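Local coordinates for protein KLLA0F20702p (Kluyveromyces lactis, PDB 5Y5A) that probably helps bring telomerase to chromosome ends as the Est1 subunit, through its binding to the telomeric protein Cdc13, at residues Y91-R101 against Y201-Y212. Sequence-based numbering, arbitrary orientation.
Sequences YPIFKYFQNWR and YKIIMEHLSDRY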
loop_
_atom_site.group_PDB
_atom_site.type_symbol
_atom_site.label_atom_id
_atom_site.label_comp_id
_atom_site.label_asym_id
_atom_site.label_seq_id
_atom_site.Cartn_x
_atom_site.Cartn_y
_atom_site.Cartn_z
ATOM N N TYR A 91 5.644 20.210 -11.543
ATOM C CA TYR A 91 4.499 20.428 -10.657
ATOM C C TYR A 91 3.871 21.823 -10.809
ATOM O O TYR A 91 2.647 21.928 -10.886
ATOM C CB TYR A 91 4.862 20.208 -9.184
ATOM C CG TYR A 91 3.687 20.492 -8.277
ATOM C CD1 TYR A 91 2.675 19.554 -8.110
ATOM C CD2 TYR A 91 3.568 21.709 -7.617
ATOM C CE1 TYR A 91 1.587 19.814 -7.298
ATOM C CE2 TYR A 91 2.484 21.978 -6.803
ATOM C CZ TYR A 91 1.499 21.029 -6.645
ATOM O OH TYR A 91 0.422 21.295 -5.834
ATOM N N PRO A 92 4.692 22.895 -10.837
ATOM C CA PRO A 92 4.051 24.211 -10.961
ATOM C C PRO A 92 3.291 24.393 -12.273
ATOM O O PRO A 92 2.291 25.111 -12.299
ATOM C CB PRO A 92 5.231 25.186 -10.877
ATOM C CG PRO A 92 6.424 24.382 -11.227
ATOM C CD PRO A 92 6.152 23.026 -10.672
ATOM N N ILE A 93 3.756 23.754 -13.341
ATOM C CA ILE A 93 3.025 23.767 -14.602
ATOM C C ILE A 93 1.694 23.033 -14.458
ATOM O O ILE A 93 0.642 23.572 -14.793
ATOM C CB ILE A 93 3.832 23.119 -15.740
ATOM C CG1 ILE A 93 5.098 23.925 -16.032
ATOM C CG2 ILE A 93 2.985 23.019 -16.997
ATOM C CD1 ILE A 93 6.005 23.275 -17.061
ATOM N N PHE A 94 1.751 21.804 -13.951
ATOM C CA PHE A 94 0.559 20.975 -13.809
ATOM C C PHE A 94 -0.471 21.604 -12.877
ATOM O O PHE A 94 -1.675 21.489 -13.100
ATOM C CB PHE A 94 0.944 19.590 -13.306
ATOM C CG PHE A 94 1.397 18.662 -14.392
ATOM C CD1 PHE A 94 0.636 18.494 -15.539
ATOM C CD2 PHE A 94 2.590 17.964 -14.275
ATOM C CE1 PHE A 94 1.049 17.637 -16.549
ATOM C CE2 PHE A 94 3.015 17.105 -15.285
ATOM C CZ PHE A 94 2.242 16.944 -16.422
ATOM N N LYS A 95 0.014 22.270 -11.835
ATOM C CA LYS A 95 -0.856 22.973 -10.903
ATOM C C LYS A 95 -1.646 24.072 -11.611
ATOM O O LYS A 95 -2.839 24.243 -11.362
ATOM C CB LYS A 95 -0.038 23.559 -9.750
ATOM C CG LYS A 95 -0.869 24.236 -8.672
ATOM C CD LYS A 95 -0.022 24.574 -7.456
ATOM C CE LYS A 95 -0.791 25.432 -6.465
ATOM N NZ LYS A 95 0.087 25.904 -5.359
ATOM N N TYR A 96 -0.981 24.802 -12.504
ATOM C CA TYR A 96 -1.617 25.907 -13.221
ATOM C C TYR A 96 -2.741 25.413 -14.120
ATOM O O TYR A 96 -3.775 26.064 -14.248
ATOM C CB TYR A 96 -0.587 26.681 -14.049
ATOM C CG TYR A 96 -1.182 27.801 -14.880
ATOM C CD1 TYR A 96 -1.464 29.038 -14.314
ATOM C CD2 TYR A 96 -1.458 27.622 -16.233
ATOM C CE1 TYR A 96 -2.008 30.067 -15.069
ATOM C CE2 TYR A 96 -2.001 28.644 -16.998
ATOM C CZ TYR A 96 -2.274 29.864 -16.410
ATOM O OH TYR A 96 -2.814 30.885 -17.162
ATOM N N PHE A 97 -2.530 24.262 -14.747
ATOM C CA PHE A 97 -3.560 23.641 -15.570
ATOM C C PHE A 97 -4.738 23.155 -14.725
ATOM O O PHE A 97 -5.880 23.144 -15.191
ATOM C CB PHE A 97 -2.970 22.482 -16.373
ATOM C CG PHE A 97 -2.196 22.921 -17.577
ATOM C CD1 PHE A 97 -0.935 23.469 -17.445
ATOM C CD2 PHE A 97 -2.735 22.790 -18.844
ATOM C CE1 PHE A 97 -0.226 23.881 -18.554
ATOM C CE2 PHE A 97 -2.033 23.202 -19.958
ATOM C CZ PHE A 97 -0.775 23.745 -19.813
ATOM N N GLN A 98 -4.466 22.825 -13.476
ATOM C CA GLN A 98 -5.498 22.389 -12.566
ATOM C C GLN A 98 -6.351 23.587 -12.224
ATOM O O GLN A 98 -7.541 23.592 -12.456
ATOM C CB GLN A 98 -4.871 21.805 -11.307
ATOM C CG GLN A 98 -5.860 21.197 -10.340
ATOM C CD GLN A 98 -6.550 19.977 -10.892
ATOM O OE1 GLN A 98 -5.926 18.961 -11.123
ATOM N NE2 GLN A 98 -7.850 20.073 -11.091
ATOM N N ASN A 99 -5.724 24.608 -11.674
ATOM C CA ASN A 99 -6.413 25.849 -11.318
ATOM C C ASN A 99 -7.279 26.361 -12.452
ATOM O O ASN A 99 -8.420 26.779 -12.251
ATOM C CB ASN A 99 -5.408 26.932 -10.928
ATOM C CG ASN A 99 -4.658 26.595 -9.662
ATOM O OD1 ASN A 99 -4.587 25.433 -9.261
ATOM N ND2 ASN A 99 -4.094 27.614 -9.021
ATOM N N TRP A 100 -6.719 26.317 -13.652
ATOM C CA TRP A 100 -7.418 26.783 -14.829
ATOM C C TRP A 100 -8.583 25.857 -15.172
ATOM O O TRP A 100 -9.668 26.327 -15.501
ATOM C CB TRP A 100 -6.453 26.893 -16.005
ATOM C CG TRP A 100 -6.627 28.149 -16.783
ATOM C CD1 TRP A 100 -5.859 29.282 -16.708
ATOM C CD2 TRP A 100 -7.643 28.420 -17.747
ATOM N NE1 TRP A 100 -6.333 30.231 -17.573
ATOM C CE2 TRP A 100 -7.429 29.725 -18.224
ATOM C CE3 TRP A 100 -8.714 27.680 -18.261
ATOM C CZ2 TRP A 100 -8.244 30.304 -19.183
ATOM C CZ3 TRP A 100 -9.515 28.255 -19.204
ATOM C CH2 TRP A 100 -9.277 29.550 -19.656
ATOM N N ARG A 101 -8.362 24.545 -15.102
ATOM C CA ARG A 101 -9.435 23.584 -15.357
ATOM C C ARG A 101 -10.599 23.808 -14.405
ATOM O O ARG A 101 -11.764 23.619 -14.762
ATOM C CB ARG A 101 -8.939 22.144 -15.216
ATOM C CG ARG A 101 -10.037 21.106 -15.433
ATOM C CD ARG A 101 -9.641 19.734 -14.906
ATOM N NE ARG A 101 -10.660 18.727 -15.193
ATOM C CZ ARG A 101 -11.638 18.392 -14.356
ATOM N NH1 ARG A 101 -11.733 18.987 -13.172
ATOM N NH2 ARG A 101 -12.520 17.464 -14.709
ATOM N N TYR A 201 -2.497 13.632 -14.117
ATOM C CA TYR A 201 -2.841 15.014 -14.427
ATOM C C TYR A 201 -3.415 15.165 -15.832
ATOM O O TYR A 201 -4.354 15.932 -16.049
ATOM C CB TYR A 201 -1.617 15.912 -14.279
ATOM C CG TYR A 201 -1.427 16.480 -12.897
ATOM C CD1 TYR A 201 -2.299 17.439 -12.396
ATOM C CD2 TYR A 201 -0.363 16.076 -12.097
ATOM C CE1 TYR A 201 -2.126 17.974 -11.129
ATOM C CE2 TYR A 201 -0.180 16.606 -10.828
ATOM C CZ TYR A 201 -1.064 17.555 -10.349
ATOM O OH TYR A 201 -0.884 18.084 -9.089
ATOM N N LYS A 202 -2.863 14.452 -16.785
ATOM C CA LYS A 202 -3.349 14.561 -18.130
ATOM C C LYS A 202 -4.755 14.049 -18.225
ATOM O O LYS A 202 -5.612 14.703 -18.777
ATOM C CB LYS A 202 -2.460 13.799 -19.098
ATOM C CG LYS A 202 -2.975 13.807 -20.523
ATOM C CD LYS A 202 -2.091 13.008 -21.457
ATOM C CE LYS A 202 -2.774 12.774 -22.790
ATOM N NZ LYS A 202 -2.429 11.457 -23.362
ATOM N N ILE A 203 -4.983 12.866 -17.685
ATOM C CA ILE A 203 -6.305 12.244 -17.718
ATOM C C ILE A 203 -7.378 13.170 -17.154
ATOM O O ILE A 203 -8.462 13.303 -17.724
ATOM C CB ILE A 203 -6.301 10.930 -16.947
ATOM C CG1 ILE A 203 -5.576 9.865 -17.767
ATOM C CG2 ILE A 203 -7.718 10.479 -16.628
ATOM C CD1 ILE A 203 -5.163 8.678 -16.955
ATOM N N ILE A 204 -7.059 13.827 -16.044
ATOM C CA ILE A 204 -7.968 14.793 -15.440
ATOM C C ILE A 204 -8.289 15.953 -16.395
ATOM O O ILE A 204 -9.450 16.347 -16.539
ATOM C CB ILE A 204 -7.383 15.332 -14.124
ATOM C CG1 ILE A 204 -7.415 14.227 -13.068
ATOM C CG2 ILE A 204 -8.154 16.557 -13.646
ATOM C CD1 ILE A 204 -6.461 14.440 -11.930
ATOM N N MET A 205 -7.291 16.482 -17.067
ATOM C CA MET A 205 -7.551 17.567 -17.976
ATOM C C MET A 205 -8.322 17.081 -19.196
ATOM O O MET A 205 -9.218 17.738 -19.661
ATOM C CB MET A 205 -6.245 18.216 -18.383
ATOM C CG MET A 205 -5.352 18.548 -17.213
ATOM S SD MET A 205 -5.928 19.986 -16.338
ATOM C CE MET A 205 -5.257 19.717 -14.725
ATOM N N GLU A 206 -7.963 15.910 -19.692
ATOM C CA GLU A 206 -8.599 15.359 -20.880
ATOM C C GLU A 206 -10.042 14.931 -20.635
ATOM O O GLU A 206 -10.748 14.545 -21.570
ATOM C CB GLU A 206 -7.799 14.167 -21.402
ATOM C CG GLU A 206 -6.520 14.542 -22.115
ATOM C CD GLU A 206 -5.871 13.349 -22.780
ATOM O OE1 GLU A 206 -6.076 12.217 -22.292
ATOM O OE2 GLU A 206 -5.170 13.539 -23.793
ATOM N N HIS A 207 -10.480 14.996 -19.382
ATOM C CA HIS A 207 -11.838 14.588 -19.037
ATOM C C HIS A 207 -12.821 15.756 -19.051
ATOM O O HIS A 207 -12.493 16.866 -18.626
ATOM C CB HIS A 207 -11.855 13.904 -17.671
ATOM C CG HIS A 207 -12.266 12.467 -17.727
ATOM N ND1 HIS A 207 -13.424 12.001 -17.148
ATOM C CD2 HIS A 207 -11.673 11.396 -18.308
ATOM C CE1 HIS A 207 -13.528 10.699 -17.363
ATOM N NE2 HIS A 207 -12.479 10.310 -18.062
ATOM N N LEU A 208 -14.022 15.508 -19.516
ATOM C CA LEU A 208 -14.995 16.564 -19.553
ATOM C C LEU A 208 -15.626 16.760 -18.201
ATOM O O LEU A 208 -15.721 17.876 -17.720
ATOM C CB LEU A 208 -16.065 16.228 -20.570
ATOM C CG LEU A 208 -16.714 14.899 -20.278
ATOM C CD1 LEU A 208 -18.077 15.182 -19.682
ATOM C CD2 LEU A 208 -16.802 14.096 -21.558
ATOM N N SER A 209 -16.052 15.671 -17.582
ATOM C CA SER A 209 -16.701 15.755 -16.281
ATOM C C SER A 209 -15.779 15.278 -15.168
ATOM O O SER A 209 -14.655 14.840 -15.421
ATOM C CB SER A 209 -17.989 14.928 -16.271
ATOM O OG SER A 209 -18.608 14.964 -14.995
ATOM N N ASP A 210 -16.263 15.368 -13.935
ATOM C CA ASP A 210 -15.532 14.841 -12.795
ATOM C C ASP A 210 -16.011 13.426 -12.498
ATOM O O ASP A 210 -15.754 12.881 -11.426
ATOM C CB ASP A 210 -15.696 15.755 -11.578
ATOM C CG ASP A 210 -14.941 17.067 -11.733
ATOM O OD1 ASP A 210 -13.768 17.030 -12.162
ATOM O OD2 ASP A 210 -15.519 18.135 -11.436
ATOM N N ARG A 211 -16.713 12.843 -13.469
ATOM C CA ARG A 211 -17.089 11.433 -13.438
ATOM C C ARG A 211 -16.013 10.584 -14.105
ATOM O O ARG A 211 -15.711 10.782 -15.281
ATOM C CB ARG A 211 -18.421 11.201 -14.149
ATOM C CG ARG A 211 -19.607 11.960 -13.594
ATOM C CD ARG A 211 -20.859 11.574 -14.364
ATOM N NE ARG A 211 -22.051 12.269 -13.892
ATOM C CZ ARG A 211 -23.271 12.072 -14.381
ATOM N NH1 ARG A 211 -23.458 11.196 -15.360
ATOM N NH2 ARG A 211 -24.305 12.746 -13.894
ATOM N N TYR A 212 -15.446 9.637 -13.364
ATOM C CA TYR A 212 -14.404 8.766 -13.906
ATOM C C TYR A 212 -14.693 7.287 -13.644
ATOM O O TYR A 212 -14.845 6.871 -12.493
ATOM C CB TYR A 212 -13.035 9.105 -13.307
ATOM C CG TYR A 212 -12.587 10.549 -13.412
ATOM C CD1 TYR A 212 -12.965 11.481 -12.459
ATOM C CD2 TYR A 212 -11.743 10.966 -14.437
ATOM C CE1 TYR A 212 -12.539 12.794 -12.532
ATOM C CE2 TYR A 212 -11.316 12.279 -14.524
ATOM C CZ TYR A 212 -11.716 13.189 -13.566
ATOM O OH TYR A 212 -11.297 14.500 -13.629
#
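Phe-94 and Tyr-201 lay their rings almost parallel, planes 6° apart, where two near-parallel helices of the all-helical, TPR-related Est1 region pack at 22°. The offset is large, so little of one ring lies over the other; instead each CB sits over the other's ring, and Phe-94 CB stands 3.8 Å from the Tyr-201 centroid, a CH-pi contact almost on the ring normal. Tyrosine suits this partly exposed place because its flat face takes the aliphatic carbon while Tyr-201 OH runs on to Tyr-91 CE1 (3.5 Å).

One turn further, Met-205 threads a flexible, bent chain between the helices, Met-205 SD lying 3.9 Å from Phe-97 CB and CE resting against the backbone of Gln-98. Leu-123 of helix 113-144 touches both Phe-97 and Met-205, extending this apolar layer into a third helix.

Arg-101 spans the last turn of helix 179-206 and the loop after it; arginine's long chain and several N-H groups let it reach both a backbone carbonyl and a carboxylate. With CG anti to the backbone N and the chain extended as far as NE, its side chain crosses Ile-204 at about a right angle, CG2 over one guanidinium face, toward the rim. Arg-101 NE gives a weak hydrogen bond to Ile-204 O (3.0 Å). In a salt bridge, with guanidinium and carboxylate planes 51° apart, Asp-210 OD1 accepts from Arg-101 NH1 through its syn lone pair (3.0 Å) and from Arg-101 NH2, above the carboxylate plane, at 2.9 Å.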